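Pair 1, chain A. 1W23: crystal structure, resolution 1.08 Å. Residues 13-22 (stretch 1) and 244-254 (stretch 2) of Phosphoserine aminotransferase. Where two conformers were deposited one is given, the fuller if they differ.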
# COMPACT_ATOMS: atom_id res chain seq x y z
N ALA A 13 0.02 -16.75 7.22
CA ALA A 13 -0.30 -17.81 6.27
C ALA A 13 -1.45 -17.39 5.36
O ALA A 13 -2.45 -16.83 5.82
CB ALA A 13 -0.71 -19.08 7.05
N LEU A 14 -1.35 -17.73 4.10
CA LEU A 14 -2.43 -17.58 3.11
C LEU A 14 -2.93 -18.95 2.69
O LEU A 14 -2.19 -19.95 2.84
CB LEU A 14 -1.94 -16.72 1.94
CG LEU A 14 -1.63 -15.25 2.28
CD1 LEU A 14 -0.86 -14.55 1.17
CD2 LEU A 14 -2.89 -14.44 2.52
N PRO A 15 -4.15 -19.04 2.19
CA PRO A 15 -4.62 -20.33 1.69
C PRO A 15 -3.82 -20.69 0.45
O PRO A 15 -3.74 -19.92 -0.50
CB PRO A 15 -6.08 -20.12 1.43
CG PRO A 15 -6.29 -18.64 1.36
CD PRO A 15 -5.15 -17.98 2.03
N LYS A 16 -3.24 -21.89 0.44
CA LYS A 16 -2.40 -22.28 -0.72
C LYS A 16 -3.15 -22.14 -2.06
O LYS A 16 -2.51 -21.69 -3.00
CB LYS A 16 -1.89 -23.69 -0.52
CG LYS A 16 -0.85 -24.10 -1.52
CD LYS A 16 0.48 -23.41 -1.30
CE LYS A 16 1.21 -24.06 -0.14
NZ LYS A 16 2.62 -23.56 0.00
N PRO A 17 -4.43 -22.46 -2.19
CA PRO A 17 -5.05 -22.30 -3.53
C PRO A 17 -4.99 -20.88 -4.03
O PRO A 17 -4.92 -20.67 -5.25
CB PRO A 17 -6.48 -22.79 -3.35
CG PRO A 17 -6.48 -23.53 -2.10
CD PRO A 17 -5.33 -23.17 -1.25
N ALA A 18 -5.05 -19.87 -3.16
CA ALA A 18 -5.01 -18.47 -3.61
C ALA A 18 -3.63 -18.15 -4.19
O ALA A 18 -3.50 -17.40 -5.17
CB ALA A 18 -5.37 -17.55 -2.47
N LEU A 19 -2.58 -18.68 -3.55
CA LEU A 19 -1.21 -18.50 -4.00
C LEU A 19 -0.95 -19.30 -5.27
O LEU A 19 -0.24 -18.79 -6.17
CB LEU A 19 -0.20 -18.87 -2.90
CG LEU A 19 -0.08 -17.83 -1.77
CD1 LEU A 19 0.62 -18.49 -0.58
CD2 LEU A 19 0.67 -16.62 -2.23
N GLU A 20 -1.41 -20.54 -5.35
CA GLU A 20 -1.21 -21.34 -6.55
C GLU A 20 -1.89 -20.71 -7.75
O GLU A 20 -1.33 -20.70 -8.83
CB GLU A 20 -1.69 -22.76 -6.31
CG GLU A 20 -0.83 -23.57 -5.36
CD GLU A 20 -1.40 -24.83 -4.79
OE1 GLU A 20 -2.64 -24.91 -4.67
OE2 GLU A 20 -0.65 -25.73 -4.39
N ARG A 21 -3.09 -20.18 -7.55
CA ARG A 21 -3.81 -19.44 -8.61
C ARG A 21 -2.99 -18.24 -9.07
O ARG A 21 -2.79 -18.02 -10.25
CB ARG A 21 -5.19 -19.04 -8.07
CG ARG A 21 -6.06 -18.24 -9.00
CD ARG A 21 -7.40 -17.94 -8.34
NE ARG A 21 -8.28 -17.22 -9.24
CZ ARG A 21 -9.47 -16.75 -8.84
NH1 ARG A 21 -9.89 -16.89 -7.56
NH2 ARG A 21 -10.26 -16.13 -9.72
N ALA A 22 -2.51 -17.47 -8.08
CA ALA A 22 -1.72 -16.29 -8.44
C ALA A 22 -0.45 -16.67 -9.20
O ALA A 22 -0.04 -16.00 -10.16
CB ALA A 22 -1.35 -15.54 -7.16
N ILE A 244 -5.15 -6.15 -3.80
CA ILE A 244 -6.60 -6.33 -3.95
C ILE A 244 -6.92 -7.59 -4.73
O ILE A 244 -7.88 -8.33 -4.39
CB ILE A 244 -7.23 -5.05 -4.55
CG1 ILE A 244 -7.13 -3.89 -3.54
CG2 ILE A 244 -8.66 -5.30 -4.99
CD1 ILE A 244 -7.30 -2.50 -4.12
N TYR A 245 -6.13 -7.91 -5.75
CA TYR A 245 -6.29 -9.18 -6.47
C TYR A 245 -6.07 -10.34 -5.53
O TYR A 245 -6.87 -11.32 -5.54
CB TYR A 245 -5.25 -9.17 -7.63
CG TYR A 245 -4.97 -10.54 -8.17
CD1 TYR A 245 -5.79 -11.16 -9.10
CD2 TYR A 245 -3.86 -11.26 -7.73
CE1 TYR A 245 -5.50 -12.43 -9.58
CE2 TYR A 245 -3.60 -12.52 -8.18
CZ TYR A 245 -4.44 -13.11 -9.13
OH TYR A 245 -4.13 -14.39 -9.53
N MET A 246 -5.04 -10.32 -4.68
CA MET A 246 -4.83 -11.43 -3.75
C MET A 246 -5.96 -11.53 -2.75
O MET A 246 -6.38 -12.65 -2.39
CB MET A 246 -3.48 -11.29 -3.05
CG MET A 246 -2.30 -11.61 -3.92
SD MET A 246 -2.24 -13.28 -4.54
CE MET A 246 -2.39 -14.26 -3.09
N LEU A 247 -6.47 -10.40 -2.24
CA LEU A 247 -7.63 -10.36 -1.40
C LEU A 247 -8.82 -11.06 -2.09
O LEU A 247 -9.49 -11.91 -1.48
CB LEU A 247 -7.97 -8.91 -1.05
CG LEU A 247 -9.32 -8.64 -0.37
CD1 LEU A 247 -9.48 -9.21 0.95
CD2 LEU A 247 -9.56 -7.12 -0.39
N ARG A 248 -9.08 -10.73 -3.36
CA ARG A 248 -10.13 -11.41 -4.10
C ARG A 248 -9.90 -12.92 -4.05
O ARG A 248 -10.84 -13.69 -3.79
CB ARG A 248 -10.16 -10.83 -5.53
CG ARG A 248 -11.37 -11.25 -6.38
CD ARG A 248 -11.39 -12.71 -6.88
NE ARG A 248 -10.14 -13.04 -7.60
CZ ARG A 248 -9.99 -12.85 -8.89
NH1 ARG A 248 -10.96 -12.40 -9.67
NH2 ARG A 248 -8.78 -13.13 -9.45
N ASN A 249 -8.68 -13.36 -4.38
CA ASN A 249 -8.40 -14.80 -4.38
C ASN A 249 -8.65 -15.43 -3.02
O ASN A 249 -9.20 -16.57 -2.95
CB ASN A 249 -6.97 -15.07 -4.82
CG ASN A 249 -6.70 -14.84 -6.28
OD1 ASN A 249 -7.55 -14.36 -7.04
ND2 ASN A 249 -5.49 -15.27 -6.69
N VAL A 250 -8.27 -14.80 -1.94
CA VAL A 250 -8.52 -15.34 -0.58
C VAL A 250 -10.00 -15.41 -0.31
O VAL A 250 -10.50 -16.42 0.22
CB VAL A 250 -7.77 -14.51 0.47
CG1 VAL A 250 -8.20 -14.94 1.88
CG2 VAL A 250 -6.27 -14.67 0.30
N LEU A 251 -10.75 -14.37 -0.67
CA LEU A 251 -12.20 -14.38 -0.44
C LEU A 251 -12.88 -15.50 -1.25
O LEU A 251 -13.83 -16.13 -0.77
CB LEU A 251 -12.82 -13.03 -0.80
CG LEU A 251 -12.35 -11.83 0.03
CD1 LEU A 251 -12.81 -10.54 -0.63
CD2 LEU A 251 -12.91 -11.94 1.43
N ASP A 252 -12.42 -15.76 -2.45
CA ASP A 252 -12.96 -16.89 -3.25
C ASP A 252 -12.74 -18.20 -2.48
O ASP A 252 -13.65 -19.05 -2.48
CB ASP A 252 -12.31 -16.97 -4.62
CG ASP A 252 -13.06 -16.33 -5.76
OD1 ASP A 252 -14.31 -16.33 -5.73
OD2 ASP A 252 -12.37 -15.85 -6.69
N TRP A 253 -11.61 -18.38 -1.86
CA TRP A 253 -11.34 -19.59 -1.07
C TRP A 253 -12.25 -19.65 0.15
O TRP A 253 -12.83 -20.72 0.45
CB TRP A 253 -9.85 -19.61 -0.68
CG TRP A 253 -9.52 -20.64 0.31
CD1 TRP A 253 -9.28 -21.97 0.08
CD2 TRP A 253 -9.39 -20.46 1.73
NE1 TRP A 253 -9.01 -22.63 1.26
CE2 TRP A 253 -9.07 -21.71 2.30
CE3 TRP A 253 -9.49 -19.38 2.61
CZ2 TRP A 253 -8.86 -21.92 3.66
CZ3 TRP A 253 -9.29 -19.57 3.96
CH2 TRP A 253 -8.98 -20.82 4.47
N ILE A 254 -12.45 -18.56 0.89
CA ILE A 254 -13.36 -18.57 2.01
C ILE A 254 -14.74 -19.03 1.56
O ILE A 254 -15.40 -19.84 2.22
CB ILE A 254 -13.40 -17.22 2.75
CG1 ILE A 254 -12.02 -16.82 3.31
CG2 ILE A 254 -14.44 -17.25 3.86
CD1 ILE A 254 -11.98 -15.42 3.91
O HOH W 1 -8.50 -18.09 -5.20
O HOH W 2 -13.01 -15.31 -9.20
O HOH W 3 -1.38 -13.53 -10.51

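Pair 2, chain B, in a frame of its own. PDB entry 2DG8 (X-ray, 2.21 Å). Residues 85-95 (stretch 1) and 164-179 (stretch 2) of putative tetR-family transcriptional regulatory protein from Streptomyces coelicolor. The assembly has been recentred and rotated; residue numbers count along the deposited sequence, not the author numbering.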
# COMPACT_ATOMS: atom_id res chain seq x y z
N ALA B 85 -10.86 -11.51 19.75
CA ALA B 85 -9.93 -11.43 18.63
C ALA B 85 -10.46 -10.47 17.57
O ALA B 85 -9.72 -9.62 17.08
CB ALA B 85 -9.72 -12.80 18.03
N ARG B 86 -11.73 -10.61 17.22
CA ARG B 86 -12.35 -9.75 16.22
C ARG B 86 -12.28 -8.30 16.67
O ARG B 86 -11.98 -7.41 15.88
CB ARG B 86 -13.82 -10.14 16.00
CG ARG B 86 -14.04 -11.54 15.46
CD ARG B 86 -15.51 -11.78 15.16
NE ARG B 86 -15.74 -13.07 14.51
CZ ARG B 86 -16.07 -14.20 15.15
NH1 ARG B 86 -16.25 -15.32 14.46
NH2 ARG B 86 -16.22 -14.20 16.47
N GLU B 87 -12.57 -8.08 17.95
CA GLU B 87 -12.55 -6.75 18.54
C GLU B 87 -11.10 -6.24 18.57
O GLU B 87 -10.84 -5.05 18.37
CB GLU B 87 -13.08 -6.82 19.98
CG GLU B 87 -13.73 -5.55 20.49
CD GLU B 87 -15.10 -5.30 19.89
OE1 GLU B 87 -15.91 -6.24 19.83
OE2 GLU B 87 -15.37 -4.15 19.48
N ALA B 88 -10.18 -7.16 18.82
CA ALA B 88 -8.76 -6.84 18.87
C ALA B 88 -8.27 -6.41 17.50
O ALA B 88 -7.45 -5.49 17.39
CB ALA B 88 -7.97 -8.08 19.35
N VAL B 89 -8.76 -7.07 16.46
CA VAL B 89 -8.36 -6.76 15.10
C VAL B 89 -8.83 -5.37 14.70
O VAL B 89 -8.13 -4.66 13.99
CB VAL B 89 -8.92 -7.80 14.10
CG1 VAL B 89 -8.67 -7.34 12.66
CG2 VAL B 89 -8.25 -9.16 14.34
N ALA B 90 -10.02 -4.99 15.17
CA ALA B 90 -10.55 -3.66 14.85
C ALA B 90 -9.60 -2.63 15.44
O ALA B 90 -9.29 -1.62 14.80
CB ALA B 90 -11.97 -3.49 15.43
N ASP B 91 -9.16 -2.90 16.66
CA ASP B 91 -8.24 -2.01 17.35
C ASP B 91 -6.95 -1.91 16.57
O ASP B 91 -6.36 -0.83 16.42
CB ASP B 91 -7.93 -2.54 18.76
CG ASP B 91 -9.13 -2.49 19.68
OD1 ASP B 91 -9.10 -3.15 20.74
OD2 ASP B 91 -10.10 -1.78 19.34
N LEU B 92 -6.49 -3.05 16.07
CA LEU B 92 -5.26 -3.13 15.31
C LEU B 92 -5.37 -2.25 14.06
O LEU B 92 -4.48 -1.46 13.76
CB LEU B 92 -5.00 -4.57 14.88
CG LEU B 92 -3.60 -5.17 14.84
CD1 LEU B 92 -3.66 -6.43 13.99
CD2 LEU B 92 -2.59 -4.20 14.27
N VAL B 93 -6.47 -2.41 13.33
CA VAL B 93 -6.69 -1.65 12.11
C VAL B 93 -6.67 -0.15 12.34
O VAL B 93 -6.02 0.58 11.59
CB VAL B 93 -8.04 -2.02 11.45
CG1 VAL B 93 -8.43 -0.96 10.43
CG2 VAL B 93 -7.92 -3.38 10.77
N HIS B 94 -7.37 0.32 13.37
CA HIS B 94 -7.40 1.75 13.63
C HIS B 94 -6.05 2.29 14.12
O HIS B 94 -5.61 3.37 13.72
CB HIS B 94 -8.54 2.10 14.59
CG HIS B 94 -9.89 2.04 13.94
ND1 HIS B 94 -10.78 3.09 13.98
CD2 HIS B 94 -10.47 1.09 13.17
CE1 HIS B 94 -11.84 2.80 13.26
NE2 HIS B 94 -11.68 1.59 12.75
N GLU B 95 -5.37 1.52 14.96
CA GLU B 95 -4.08 1.97 15.44
C GLU B 95 -3.07 2.07 14.28
O GLU B 95 -2.36 3.07 14.15
CB GLU B 95 -3.54 1.01 16.51
CG GLU B 95 -2.19 1.43 17.07
CD GLU B 95 -1.70 0.52 18.18
OE1 GLU B 95 -2.52 0.12 19.03
OE2 GLU B 95 -0.48 0.23 18.20
N PRO B 164 -11.83 9.10 7.10
CA PRO B 164 -11.75 7.67 7.44
C PRO B 164 -13.03 7.08 7.99
O PRO B 164 -13.74 7.74 8.75
CB PRO B 164 -10.61 7.62 8.44
CG PRO B 164 -10.74 8.93 9.16
CD PRO B 164 -10.98 9.90 8.01
N HIS B 165 -13.34 5.85 7.58
CA HIS B 165 -14.55 5.19 8.06
C HIS B 165 -14.39 4.90 9.56
O HIS B 165 -13.29 4.96 10.10
CB HIS B 165 -14.83 3.90 7.27
CG HIS B 165 -13.85 2.79 7.51
ND1 HIS B 165 -12.95 2.37 6.56
CD2 HIS B 165 -13.66 1.99 8.59
CE1 HIS B 165 -12.25 1.36 7.03
NE2 HIS B 165 -12.66 1.11 8.26
N GLY B 166 -15.50 4.59 10.23
CA GLY B 166 -15.45 4.33 11.66
C GLY B 166 -15.29 2.88 12.05
O GLY B 166 -15.29 1.99 11.20
N ARG B 167 -15.17 2.64 13.36
CA ARG B 167 -14.98 1.30 13.91
C ARG B 167 -16.14 0.32 13.65
O ARG B 167 -15.90 -0.86 13.43
CB ARG B 167 -14.72 1.39 15.43
CG ARG B 167 -14.28 0.09 16.08
CD ARG B 167 -14.44 0.15 17.60
NE ARG B 167 -14.26 -1.15 18.25
CZ ARG B 167 -13.08 -1.72 18.47
NH1 ARG B 167 -12.99 -2.91 19.06
NH2 ARG B 167 -11.97 -1.10 18.09
N ALA B 168 -17.38 0.80 13.66
CA ALA B 168 -18.51 -0.09 13.41
C ALA B 168 -18.36 -0.75 12.03
O ALA B 168 -18.57 -1.95 11.88
CB ALA B 168 -19.83 0.68 13.48
N LEU B 169 -18.00 0.04 11.04
CA LEU B 169 -17.79 -0.46 9.69
C LEU B 169 -16.61 -1.43 9.68
O LEU B 169 -16.64 -2.45 9.01
CB LEU B 169 -17.54 0.71 8.73
CG LEU B 169 -17.46 0.47 7.22
CD1 LEU B 169 -16.15 -0.19 6.86
CD2 LEU B 169 -18.65 -0.36 6.77
N THR B 170 -15.56 -1.10 10.42
CA THR B 170 -14.38 -1.96 10.49
C THR B 170 -14.76 -3.29 11.16
O THR B 170 -14.43 -4.36 10.67
CB THR B 170 -13.23 -1.30 11.31
OG1 THR B 170 -12.76 -0.12 10.64
CG2 THR B 170 -12.05 -2.29 11.44
N LEU B 171 -15.48 -3.20 12.27
CA LEU B 171 -15.88 -4.40 12.99
C LEU B 171 -16.79 -5.30 12.17
O LEU B 171 -16.68 -6.52 12.24
CB LEU B 171 -16.56 -4.00 14.30
CG LEU B 171 -16.63 -5.10 15.35
CD1 LEU B 171 -15.22 -5.58 15.72
CD2 LEU B 171 -17.36 -4.55 16.58
N GLU B 172 -17.69 -4.71 11.39
CA GLU B 172 -18.59 -5.50 10.56
C GLU B 172 -17.85 -6.28 9.47
O GLU B 172 -18.13 -7.46 9.25
CB GLU B 172 -19.66 -4.62 9.89
CG GLU B 172 -20.79 -5.42 9.27
CD GLU B 172 -21.82 -4.55 8.57
OE1 GLU B 172 -21.52 -4.01 7.48
OE2 GLU B 172 -22.94 -4.41 9.11
N ALA B 173 -16.91 -5.63 8.79
CA ALA B 173 -16.15 -6.31 7.73
C ALA B 173 -15.40 -7.48 8.35
O ALA B 173 -15.35 -8.58 7.80
CB ALA B 173 -15.17 -5.34 7.08
N ILE B 174 -14.82 -7.23 9.51
CA ILE B 174 -14.09 -8.27 10.20
C ILE B 174 -15.03 -9.42 10.55
O ILE B 174 -14.71 -10.59 10.29
CB ILE B 174 -13.42 -7.70 11.47
CG1 ILE B 174 -12.30 -6.74 11.05
CG2 ILE B 174 -12.88 -8.82 12.34
CD1 ILE B 174 -11.83 -5.78 12.13
N ALA B 175 -16.19 -9.10 11.11
CA ALA B 175 -17.15 -10.14 11.47
C ALA B 175 -17.53 -10.95 10.24
O ALA B 175 -17.60 -12.17 10.30
CB ALA B 175 -18.41 -9.53 12.11
N ARG B 176 -17.78 -10.27 9.13
CA ARG B 176 -18.15 -10.95 7.90
C ARG B 176 -17.05 -11.86 7.34
O ARG B 176 -17.31 -13.03 7.04
CB ARG B 176 -18.62 -9.90 6.87
CG ARG B 176 -20.11 -9.57 7.04
CD ARG B 176 -20.55 -8.13 6.72
NE ARG B 176 -20.64 -7.83 5.30
CZ ARG B 176 -21.50 -6.96 4.77
NH1 ARG B 176 -21.50 -6.74 3.46
NH2 ARG B 176 -22.37 -6.32 5.53
N ILE B 177 -15.82 -11.36 7.23
CA ILE B 177 -14.70 -12.16 6.71
C ILE B 177 -14.39 -13.38 7.60
O ILE B 177 -13.97 -14.42 7.12
CB ILE B 177 -13.41 -11.30 6.57
CG1 ILE B 177 -12.53 -11.84 5.44
CG2 ILE B 177 -12.60 -11.34 7.86
CD1 ILE B 177 -13.07 -11.59 4.06
N THR B 178 -14.62 -13.25 8.91
CA THR B 178 -14.36 -14.35 9.83
C THR B 178 -15.61 -15.21 10.10
O THR B 178 -15.71 -15.88 11.13
CB THR B 178 -13.80 -13.83 11.17
OG1 THR B 178 -14.73 -12.90 11.75
CG2 THR B 178 -12.46 -13.12 10.96
N THR B 179 -16.56 -15.19 9.18
CA THR B 179 -17.77 -15.99 9.33
C THR B 179 -17.59 -17.31 8.57
O THR B 179 -17.15 -17.31 7.42
CB THR B 179 -19.02 -15.27 8.77
OG1 THR B 179 -19.39 -14.20 9.65
CG2 THR B 179 -20.17 -16.24 8.63

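Two helix pairs with one backbone arrangement and different side-chain solutions. In pair 1 (phosphoserine aminotransferase) helix 16-22 crosses helix 244-254 at 134°, with the axes 8.6 Å apart at closest approach; in pair 2 (a putative TetR-family regulator) helix 85-95 crosses helix 167-177 at 130° and 9.2 Å. Fourteen central residues superpose with an RMSD of 0.6 Å, and the buried surfaces are similar, 593 and 647 Å².

The crossing is built on a shared alanine, Ala18(A) = Ala90(B), whose CB points toward the partner helix in both pairs. With so small a side chain between them, the backbones lie close: CA of Ala18(A) lies 5.1 Å from CA of Asn249(A), and CA of Ala90(B) lies 5.7 Å from CA of Leu171(B). Ala18(A) CB packs on Asn249(A) CB at 3.8 Å and on Val250(A) CG2 at 4.1 Å. Ala90(B) fills a hole formed by Arg167(B), Thr170(B), Leu171(B) and Ile174(B), with its CB 3.9 Å from Leu171(B) CD1.

Next to the alanine, Asn249(A) = Thr170(B) points inward in both pairs and supplies a polar group, used differently. Asn249(A) ND2 donates to the backbone Ala18(A) O (3.3 Å), tying side chain to helix. Thr170(B) instead sets CG2 4.0 Å from Ala90(B) CA and shares a hydrogen bond between OG1 and His94(B) NE2 (2.9 Å). His94(B) matches Ala22(A), which has no polar side-chain group and packs its CB against Met246(A) SD at 3.6 Å.

Met246(A) = Arg167(B) changes from apolar to charged. The methionine is apolar filling, its CE reaching Leu19(A) CD2 at 4.0 Å. Arg167(B) sends its guanidinium over the alanine, one face covering Ala90(B) CB (3.6 Å from NH2), while its edge meets two acids: NH1 bonds Glu87(B) OE2 at 2.7 Å, and NH2 bonds Asp91(B) OD2 at a very short 2.3 Å. Thus Leu19(A) = Asp91(B) exchanges an apolar contact for a salt bridge, although both CB atoms point away from the partner.

Charge in pair 1 sits at Arg21(A) = Val93(B). Arg21(A) lies among Tyr245(A), Arg248(A), Asn249(A) and Asp252(A); its NH1 forms a nearly linear salt bridge with Asp252(A) OD2 (2.8 Å), and its guanidinium stacks flat on that of Arg248(A), centres 3.9 Å apart. Water 2 also joins Arg21(A) NH2 to Asp252(A) OD2. Val93(B) makes a smaller contact, CG1 to Thr170(B) CG2 at 4.0 Å, and Asp252(A) is matched by Ala173(B), which touches nothing across the crossing.

At the other end, Trp253(A) = Ile174(B) points inward in both. The indole receives Pro15(A) CB over its face, 3.3 Å from CD2, a CH-pi contact; Ile174(B) places CD1 3.6 Å from Val89(B) CG1, and at the matched position Pro17(A) sets its CG 3.9 Å from Trp253(A) CD1. Val250(A) = Leu171(B) remains aliphatic in both.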